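Local coordinates for protein probable oxidoreductase (PDB 4B7C) that is probably an NADP-dependent oxidoreductase of the medium-chain dehydrogenase/reductase family, its substrate not established, at residues 217-231 and 237-251. Sequence-based numbering, arbitrary orientation.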
loop_
_atom_site.group_PDB
_atom_site.type_symbol
_atom_site.label_atom_id
_atom_site.label_comp_id
_atom_site.label_asym_id
_atom_site.label_seq_id
_atom_site.Cartn_x
_atom_site.Cartn_y
_atom_site.Cartn_z
ATOM N N LYS B 217 -19.171 -10.941 0.616
ATOM C CA LYS B 217 -19.227 -9.470 0.713
ATOM C C LYS B 217 -17.849 -8.803 0.588
ATOM O O LYS B 217 -17.652 -7.666 1.002
ATOM C CB LYS B 217 -19.914 -9.046 2.019
ATOM C CG LYS B 217 -21.404 -9.388 2.031
ATOM C CD LYS B 217 -22.193 -8.798 3.153
ATOM C CE LYS B 217 -23.685 -8.565 2.917
ATOM N NZ LYS B 217 -24.345 -8.029 4.135
ATOM N N GLY B 218 -16.903 -9.510 -0.013
ATOM C CA GLY B 218 -15.552 -8.992 -0.188
ATOM C C GLY B 218 -14.682 -9.106 1.061
ATOM O O GLY B 218 -15.125 -9.595 2.107
ATOM N N ILE B 219 -13.433 -8.661 0.937
ATOM C CA ILE B 219 -12.435 -8.789 2.012
ATOM C C ILE B 219 -12.086 -7.411 2.611
ATOM O O ILE B 219 -11.590 -6.532 1.919
ATOM C CB ILE B 219 -11.156 -9.479 1.504
ATOM C CG1 ILE B 219 -11.489 -10.855 0.912
ATOM C CG2 ILE B 219 -10.125 -9.622 2.625
ATOM C CD1 ILE B 219 -10.326 -11.469 0.175
ATOM N N ASP B 220 -12.389 -7.230 3.892
ATOM C CA ASP B 220 -12.162 -5.956 4.596
ATOM C C ASP B 220 -10.753 -5.826 5.148
ATOM O O ASP B 220 -10.181 -4.737 5.165
ATOM C CB ASP B 220 -13.138 -5.804 5.754
ATOM C CG ASP B 220 -14.575 -5.715 5.287
ATOM O OD1 ASP B 220 -14.894 -4.738 4.577
ATOM O OD2 ASP B 220 -15.371 -6.626 5.623
ATOM N N VAL B 221 -10.225 -6.931 5.661
ATOM C CA VAL B 221 -8.851 -6.965 6.167
ATOM C C VAL B 221 -8.154 -8.181 5.625
ATOM O O VAL B 221 -8.668 -9.302 5.732
ATOM C CB VAL B 221 -8.772 -7.002 7.701
ATOM C CG1 VAL B 221 -7.318 -7.118 8.145
ATOM C CG2 VAL B 221 -9.432 -5.777 8.303
ATOM N N PHE B 222 -6.999 -7.961 5.021
ATOM C CA PHE B 222 -6.123 -9.050 4.632
ATOM C C PHE B 222 -4.842 -8.992 5.455
ATOM O O PHE B 222 -4.058 -8.033 5.385
ATOM C CB PHE B 222 -5.812 -9.038 3.135
ATOM C CG PHE B 222 -4.897 -10.145 2.690
ATOM C CD1 PHE B 222 -5.087 -11.453 3.133
ATOM C CD2 PHE B 222 -3.849 -9.900 1.826
ATOM C CE1 PHE B 222 -4.251 -12.469 2.724
ATOM C CE2 PHE B 222 -3.010 -10.914 1.407
ATOM C CZ PHE B 222 -3.205 -12.200 1.864
ATOM N N PHE B 223 -4.644 -10.044 6.240
ATOM C CA PHE B 223 -3.443 -10.233 7.045
ATOM C C PHE B 223 -2.517 -11.110 6.242
ATOM O O PHE B 223 -2.742 -12.322 6.121
ATOM C CB PHE B 223 -3.808 -10.889 8.397
ATOM C CG PHE B 223 -2.721 -10.814 9.446
ATOM C CD1 PHE B 223 -1.523 -11.476 9.287
ATOM C CD2 PHE B 223 -2.923 -10.103 10.620
ATOM C CE1 PHE B 223 -0.536 -11.406 10.258
ATOM C CE2 PHE B 223 -1.940 -10.036 11.594
ATOM C CZ PHE B 223 -0.744 -10.669 11.406
ATOM N N ASP B 224 -1.441 -10.520 5.728
ATOM C CA ASP B 224 -0.539 -11.222 4.804
ATOM C C ASP B 224 0.793 -11.632 5.413
ATOM O O ASP B 224 1.603 -10.793 5.826
ATOM C CB ASP B 224 -0.274 -10.389 3.539
ATOM C CG ASP B 224 0.391 -11.205 2.430
ATOM O OD1 ASP B 224 0.341 -12.459 2.461
ATOM O OD2 ASP B 224 0.946 -10.602 1.493
ATOM N N ASN B 225 1.003 -12.945 5.463
ATOM C CA ASN B 225 2.262 -13.537 5.923
ATOM C C ASN B 225 3.073 -14.163 4.809
ATOM O O ASN B 225 4.201 -14.571 5.027
ATOM C CB ASN B 225 1.988 -14.620 6.980
ATOM C CG ASN B 225 1.367 -14.052 8.232
ATOM O OD1 ASN B 225 1.983 -13.226 8.910
ATOM N ND2 ASN B 225 0.133 -14.463 8.530
ATOM N N VAL B 226 2.486 -14.272 3.619
ATOM C CA VAL B 226 3.083 -15.102 2.559
ATOM C C VAL B 226 3.396 -14.360 1.264
ATOM O O VAL B 226 4.398 -14.640 0.614
ATOM C CB VAL B 226 2.193 -16.339 2.250
ATOM C CG1 VAL B 226 1.864 -17.085 3.540
ATOM C CG2 VAL B 226 0.915 -15.932 1.544
ATOM N N GLY B 227 2.546 -13.411 0.899
ATOM C CA GLY B 227 2.765 -12.615 -0.299
ATOM C C GLY B 227 2.519 -13.414 -1.572
ATOM O O GLY B 227 1.631 -14.269 -1.629
ATOM N N GLY B 228 3.288 -13.090 -2.604
ATOM C CA GLY B 228 3.230 -13.808 -3.871
ATOM C C GLY B 228 1.857 -13.828 -4.512
ATOM O O GLY B 228 1.098 -12.852 -4.437
ATOM N N GLU B 229 1.543 -14.954 -5.148
ATOM C CA GLU B 229 0.317 -15.098 -5.934
ATOM C C GLU B 229 -0.931 -15.054 -5.063
ATOM O O GLU B 229 -1.989 -14.567 -5.486
ATOM C CB GLU B 229 0.363 -16.407 -6.727
ATOM C CG GLU B 229 -0.743 -16.566 -7.762
ATOM C CD GLU B 229 -0.700 -17.911 -8.473
ATOM O OE1 GLU B 229 0.342 -18.611 -8.403
ATOM O OE2 GLU B 229 -1.718 -18.269 -9.106
ATOM N N ILE B 230 -0.806 -15.542 -3.835
ATOM C CA ILE B 230 -1.917 -15.484 -2.895
ATOM C C ILE B 230 -2.343 -14.032 -2.630
ATOM O O ILE B 230 -3.532 -13.695 -2.674
ATOM C CB ILE B 230 -1.582 -16.198 -1.569
ATOM C CG1 ILE B 230 -1.561 -17.718 -1.782
ATOM C CG2 ILE B 230 -2.622 -15.845 -0.519
ATOM C CD1 ILE B 230 -1.049 -18.510 -0.597
ATOM N N LEU B 231 -1.370 -13.174 -2.363
ATOM C CA LEU B 231 -1.632 -11.742 -2.155
ATOM C C LEU B 231 -2.289 -11.132 -3.393
ATOM O O LEU B 231 -3.292 -10.417 -3.301
ATOM C CB LEU B 231 -0.325 -10.999 -1.845
ATOM C CG LEU B 231 -0.348 -9.466 -1.939
ATOM C CD1 LEU B 231 -1.352 -8.869 -0.982
ATOM C CD2 LEU B 231 1.056 -8.934 -1.695
ATOM N N ARG B 237 -10.267 -9.219 -4.664
ATOM C CA ARG B 237 -11.506 -9.404 -3.890
ATOM C C ARG B 237 -11.658 -8.492 -2.685
ATOM O O ARG B 237 -12.604 -8.640 -1.900
ATOM C CB ARG B 237 -11.620 -10.866 -3.452
ATOM C CG ARG B 237 -11.730 -11.800 -4.647
ATOM C CD ARG B 237 -12.901 -11.435 -5.604
ATOM N NE ARG B 237 -13.107 -12.658 -6.317
ATOM C CZ ARG B 237 -13.844 -13.677 -5.906
ATOM N NH1 ARG B 237 -14.571 -13.611 -4.789
ATOM N NH2 ARG B 237 -13.862 -14.757 -6.664
ATOM N N ILE B 238 -10.740 -7.540 -2.534
ATOM C CA ILE B 238 -10.821 -6.618 -1.401
ATOM C C ILE B 238 -12.007 -5.681 -1.545
ATOM O O ILE B 238 -12.422 -5.330 -2.658
ATOM C CB ILE B 238 -9.521 -5.800 -1.170
ATOM C CG1 ILE B 238 -9.141 -4.961 -2.386
ATOM C CG2 ILE B 238 -8.344 -6.713 -0.840
ATOM C CD1 ILE B 238 -8.013 -3.985 -2.119
ATOM N N ALA B 239 -12.565 -5.302 -0.406
ATOM C CA ALA B 239 -13.680 -4.374 -0.354
ATOM C C ALA B 239 -13.213 -2.923 -0.342
ATOM O O ALA B 239 -12.037 -2.629 -0.131
ATOM C CB ALA B 239 -14.508 -4.629 0.896
ATOM N N PHE B 240 -14.178 -2.035 -0.535
ATOM C CA PHE B 240 -14.004 -0.606 -0.340
ATOM C C PHE B 240 -13.401 -0.330 1.050
ATOM O O PHE B 240 -13.890 -0.841 2.055
ATOM C CB PHE B 240 -15.365 0.093 -0.500
ATOM C CG PHE B 240 -15.345 1.570 -0.218
ATOM C CD1 PHE B 240 -14.582 2.439 -0.997
ATOM C CD2 PHE B 240 -16.125 2.102 0.803
ATOM C CE1 PHE B 240 -14.580 3.801 -0.744
ATOM C CE2 PHE B 240 -16.126 3.465 1.062
ATOM C CZ PHE B 240 -15.354 4.318 0.285
ATOM N N LYS B 241 -12.335 0.472 1.075
ATOM C CA LYS B 241 -11.633 0.867 2.319
ATOM C C LYS B 241 -10.989 -0.318 3.061
ATOM O O LYS B 241 -10.814 -0.293 4.280
ATOM C CB LYS B 241 -12.550 1.671 3.265
ATOM C CG LYS B 241 -12.816 3.089 2.750
ATOM C CD LYS B 241 -13.567 4.087 3.586
ATOM C CE LYS B 241 -13.138 5.537 3.344
ATOM N NZ LYS B 241 -11.785 5.926 3.830
ATOM N N ALA B 242 -10.614 -1.345 2.306
ATOM C CA ALA B 242 -9.931 -2.494 2.865
ATOM C C ALA B 242 -8.581 -2.093 3.435
ATOM O O ALA B 242 -7.962 -1.123 2.982
ATOM C CB ALA B 242 -9.725 -3.551 1.801
ATOM N N ARG B 243 -8.120 -2.870 4.404
ATOM C CA ARG B 243 -6.772 -2.726 4.956
ATOM C C ARG B 243 -6.014 -4.010 4.747
ATOM O O ARG B 243 -6.470 -5.090 5.132
ATOM C CB ARG B 243 -6.809 -2.390 6.439
ATOM C CG ARG B 243 -7.261 -0.973 6.735
ATOM C CD ARG B 243 -8.780 -0.846 6.727
ATOM N NE ARG B 243 -9.429 -1.487 7.833
ATOM C CZ ARG B 243 -10.642 -2.029 7.809
ATOM N NH1 ARG B 243 -11.423 -2.098 6.719
ATOM N NH2 ARG B 243 -11.064 -2.530 8.938
ATOM N N ILE B 244 -4.856 -3.883 4.122
ATOM C CA ILE B 244 -3.933 -4.983 3.945
ATOM C C ILE B 244 -2.723 -4.748 4.833
ATOM O O ILE B 244 -2.030 -3.728 4.700
ATOM C CB ILE B 244 -3.458 -5.121 2.493
ATOM C CG1 ILE B 244 -4.657 -5.399 1.576
ATOM C CG2 ILE B 244 -2.418 -6.224 2.369
ATOM C CD1 ILE B 244 -4.266 -5.665 0.140
ATOM N N VAL B 245 -2.473 -5.679 5.752
ATOM C CA VAL B 245 -1.299 -5.583 6.607
ATOM C C VAL B 245 -0.259 -6.594 6.175
ATOM O O VAL B 245 -0.533 -7.795 6.077
ATOM C CB VAL B 245 -1.648 -5.711 8.110
ATOM C CG1 VAL B 245 -2.430 -6.968 8.395
ATOM C CG2 VAL B 245 -0.379 -5.661 8.945
ATOM N N LEU B 246 0.938 -6.086 5.888
ATOM C CA LEU B 246 2.057 -6.911 5.468
ATOM C C LEU B 246 2.972 -7.203 6.662
ATOM O O LEU B 246 3.564 -6.285 7.250
ATOM C CB LEU B 246 2.883 -6.222 4.379
ATOM C CG LEU B 246 2.132 -5.756 3.138
ATOM C CD1 LEU B 246 3.133 -5.084 2.194
ATOM C CD2 LEU B 246 1.409 -6.915 2.459
ATOM N N CYS B 247 3.078 -8.482 7.004
ATOM C CA CYS B 247 3.934 -8.943 8.107
ATOM C C CYS B 247 5.104 -9.778 7.636
ATOM O O CYS B 247 6.090 -9.926 8.348
ATOM C CB CYS B 247 3.127 -9.779 9.081
ATOM S SG CYS B 247 1.968 -8.794 10.009
ATOM N N GLY B 248 4.992 -10.326 6.429
ATOM C CA GLY B 248 6.071 -11.096 5.837
ATOM C C GLY B 248 5.715 -11.590 4.445
ATOM O O GLY B 248 4.615 -11.317 3.952
ATOM N N ALA B 249 6.646 -12.318 3.830
ATOM C CA ALA B 249 6.451 -12.947 2.510
ATOM C C ALA B 249 7.209 -14.288 2.367
ATOM O O ALA B 249 8.244 -14.397 1.685
ATOM C CB ALA B 249 6.859 -11.979 1.405
ATOM N N ILE B 250 6.645 -15.329 2.966
ATOM C CA ILE B 250 7.326 -16.629 3.073
ATOM C C ILE B 250 7.534 -17.292 1.709
ATOM O O ILE B 250 8.546 -17.957 1.475
ATOM C CB ILE B 250 6.503 -17.625 3.936
ATOM C CG1 ILE B 250 6.448 -17.204 5.404
ATOM C CG2 ILE B 250 7.106 -19.026 3.883
ATOM C CD1 ILE B 250 5.309 -17.812 6.201
ATOM N N SER B 251 6.561 -17.107 0.820
ATOM C CA SER B 251 6.584 -17.700 -0.521
ATOM C C SER B 251 7.706 -17.123 -1.385
ATOM O O SER B 251 7.965 -17.624 -2.481
ATOM C CB SER B 251 5.225 -17.510 -1.198
ATOM O OG SER B 251 4.992 -16.144 -1.476
HETATM O O HOH W 1 -13.191 -2.387 4.335
HETATM O O HOH W 2 3.656 -9.990 1.414
#
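Asp220 and Arg243 open a ladder of parallel backbone bonds between strands 221-224 and 242-246, in which Arg243 N donates to Asp220 O, Phe222 N to Arg243 O, Val245 N to Phe222 O, Asp224 N to Val245 O and Cys247 N to Asp224 O. On one face of the paired strands Val245 CG1 lies 3.9 Å from Phe223 CD2; its chi1 of 54° sets that methyl between its own backbone N and carbonyl carbon. Further along the same ring, Cys247 SG sits 3.6 Å from Phe223 CZ, an oblique sulfur-aromatic contact, and helix 132-145 covers this face through Ala140. The Arg243 chain, bent at chi2 and chi3, brings its guanidinium back over Val221, whose CG2 meets one face 3.7 Å from NH2; Glu151 takes that NH2 in a salt bridge. On the opposite face of the paired strands, Ile244 CG2 approaches Phe222 CD2 at 4.0 Å, and Leu231 CD1 lies at the edge of the Phe222 ring. These are neighbouring strands of the parallel Rossmann sheet, joined by a right-handed beta-alpha-beta crossover through helix 228-235. In the loops beyond the strand ends, Val226 O accepts from both Ser251 OG, at 2.6 Å, and Ser251 N. The Val226 backbone is held in turn by Asp224, whose OD1 closes an Asx turn by accepting from Val226 N at 3.0 Å and also takes Gly227 N and Ser156 OG, while a water links Asp224 OD2 to Gly248 O.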